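Local coordinates for D-threo-3-hydroxyaspartate dehydratase (Delftia, PDB 3WQC), which catalyses the pyridoxal 5'-phosphate-dependent deamination of D-threo-3-hydroxyaspartate to oxaloacetate and ammonium, at residues 306-311 against 322-327. Numbering follows the deposited sequence.
Sequences FGYGQV and FVLTGA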
loop_
_atom_site.group_PDB
_atom_site.type_symbol
_atom_site.label_atom_id
_atom_site.label_comp_id
_atom_site.label_asym_id
_atom_site.label_seq_id
_atom_site.Cartn_x
_atom_site.Cartn_y
_atom_site.Cartn_z
ATOM N N PHE B 306 -7.373 6.454 -15.231
ATOM C CA PHE B 306 -5.966 6.218 -15.619
ATOM C C PHE B 306 -5.490 4.799 -15.188
ATOM O O PHE B 306 -4.267 4.591 -15.165
ATOM C CB PHE B 306 -5.086 7.305 -15.017
ATOM C CG PHE B 306 -5.272 8.645 -15.684
ATOM C CD1 PHE B 306 -4.565 8.942 -16.882
ATOM C CD2 PHE B 306 -6.076 9.627 -15.111
ATOM C CE1 PHE B 306 -4.667 10.233 -17.450
ATOM C CE2 PHE B 306 -6.201 10.890 -15.690
ATOM C CZ PHE B 306 -5.511 11.194 -16.866
ATOM N N GLY B 307 -6.377 3.885 -14.828
ATOM C CA GLY B 307 -5.966 2.514 -14.405
ATOM C C GLY B 307 -5.045 2.666 -13.218
ATOM O O GLY B 307 -5.341 3.482 -12.325
ATOM N N TYR B 308 -3.923 1.921 -13.202
ATOM C CA TYR B 308 -2.955 2.024 -12.152
ATOM C C TYR B 308 -1.865 3.062 -12.430
ATOM O O TYR B 308 -0.869 3.145 -11.690
ATOM C CB TYR B 308 -2.325 0.638 -11.861
ATOM C CG TYR B 308 -3.271 -0.242 -11.129
ATOM C CD1 TYR B 308 -4.201 -1.123 -11.778
ATOM C CD2 TYR B 308 -3.251 -0.252 -9.698
ATOM C CE1 TYR B 308 -5.103 -1.907 -11.039
ATOM C CE2 TYR B 308 -4.169 -1.025 -8.999
ATOM C CZ TYR B 308 -5.030 -1.852 -9.633
ATOM O OH TYR B 308 -5.877 -2.643 -8.915
ATOM N N GLY B 309 -2.061 3.918 -13.468
ATOM C CA GLY B 309 -1.183 5.069 -13.614
ATOM C C GLY B 309 -1.005 5.451 -15.072
ATOM O O GLY B 309 -1.128 4.584 -15.951
ATOM N N GLN B 310 -0.689 6.717 -15.278
ATOM C CA GLN B 310 -0.395 7.228 -16.630
ATOM C C GLN B 310 1.063 6.971 -16.996
ATOM O O GLN B 310 1.971 7.363 -16.288
ATOM C CB GLN B 310 -0.644 8.748 -16.677
ATOM C CG GLN B 310 -0.200 9.417 -17.991
ATOM C CD GLN B 310 -0.956 8.850 -19.173
ATOM O OE1 GLN B 310 -2.193 8.813 -19.181
ATOM N NE2 GLN B 310 -0.202 8.395 -20.237
ATOM N N VAL B 311 1.286 6.373 -18.181
ATOM C CA VAL B 311 2.681 6.079 -18.615
ATOM C C VAL B 311 3.349 7.370 -19.130
ATOM O O VAL B 311 2.686 8.132 -19.970
ATOM C CB VAL B 311 2.620 5.055 -19.740
ATOM C CG1 VAL B 311 4.015 4.877 -20.376
ATOM C CG2 VAL B 311 2.075 3.732 -19.208
ATOM N N PHE B 322 -1.529 5.526 -23.204
ATOM C CA PHE B 322 -1.008 4.319 -22.517
ATOM C C PHE B 322 -1.109 4.477 -21.034
ATOM O O PHE B 322 -0.671 5.524 -20.491
ATOM C CB PHE B 322 0.452 4.082 -22.915
ATOM C CG PHE B 322 0.592 3.666 -24.394
ATOM C CD1 PHE B 322 0.175 2.402 -24.835
ATOM C CD2 PHE B 322 1.004 4.592 -25.305
ATOM C CE1 PHE B 322 0.313 2.015 -26.174
ATOM C CE2 PHE B 322 1.143 4.264 -26.659
ATOM C CZ PHE B 322 0.766 2.985 -27.096
ATOM N N VAL B 323 -1.719 3.474 -20.402
ATOM C CA VAL B 323 -1.784 3.504 -18.936
ATOM C C VAL B 323 -1.487 2.108 -18.417
ATOM O O VAL B 323 -1.398 1.167 -19.220
ATOM C CB VAL B 323 -3.236 3.914 -18.448
ATOM C CG1 VAL B 323 -3.610 5.325 -18.931
ATOM C CG2 VAL B 323 -4.308 2.864 -18.873
ATOM N N LEU B 324 -1.340 1.905 -17.103
ATOM C CA LEU B 324 -1.284 0.539 -16.585
ATOM C C LEU B 324 -2.757 0.109 -16.451
ATOM O O LEU B 324 -3.514 0.560 -15.549
ATOM C CB LEU B 324 -0.589 0.552 -15.228
ATOM C CG LEU B 324 0.882 0.981 -15.254
ATOM C CD1 LEU B 324 1.529 0.682 -13.836
ATOM C CD2 LEU B 324 1.627 0.190 -16.371
ATOM N N THR B 325 -3.195 -0.786 -17.326
ATOM C CA THR B 325 -4.583 -1.177 -17.327
ATOM C C THR B 325 -4.862 -2.253 -16.239
ATOM O O THR B 325 -6.032 -2.499 -15.899
ATOM C CB THR B 325 -5.023 -1.698 -18.716
ATOM O OG1 THR B 325 -4.130 -2.771 -19.065
ATOM C CG2 THR B 325 -4.985 -0.589 -19.776
ATOM N N GLY B 326 -3.807 -2.921 -15.739
ATOM C CA GLY B 326 -4.025 -3.907 -14.669
ATOM C C GLY B 326 -2.729 -3.992 -13.865
ATOM O O GLY B 326 -1.682 -3.453 -14.291
ATOM N N ALA B 327 -2.856 -4.617 -12.712
ATOM C CA ALA B 327 -1.659 -4.778 -11.855
ATOM C C ALA B 327 -1.831 -5.972 -10.967
ATOM O O ALA B 327 -2.915 -6.213 -10.372
ATOM C CB ALA B 327 -1.491 -3.496 -10.993
#
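Ala327 CB sits over one face of the Tyr308 ring, 3.7 Å from its centroid and 12° off the ring normal, a CH-pi contact. Beside it, Tyr308 CB packs 3.8 Å from Leu324 CB, and further along Val311 CB meets Phe322 CB at 4.0 Å, while Val323 lies against the type II' turn from Phe306 to Gly309, its CG1 4.3 Å from Phe306 CD1. Gly307 occupies this turn with positive phi, its CA 3.3 Å from Leu324 O in a CA-H...O contact; a CB here would collide with that oxygen. The turn is closed by Gly309 N donating to Phe306 O (2.9 Å), and three backbone hydrogen bonds tie it and the following strand to 322-327: Tyr308 N to Leu324 O (2.7 Å), Leu324 N to Gly309 O (2.9 Å) and Val311 N to Phe322 O (3.1 Å). The last two flank Gln310 and Val323, an antiparallel non-hydrogen-bonded pair. At the polar edge, Gln310 NE2 donates a hydrogen bond to Val311 O (2.9 Å), and Tyr308 OH is hydrogen-bonded to Arg295. This antiparallel pairing belongs to the C-terminal beta domain that follows the alanine racemase-like TIM barrel in this DSD1-family enzyme, away from the cofactor. Strand 332-336 flanks 322-327, with a classic beta bulge where Thr325 and Gly326 face Ile333; Gln310 pairs with Leu358 of strand 354-358, and Phe306 packs against helix 253-258.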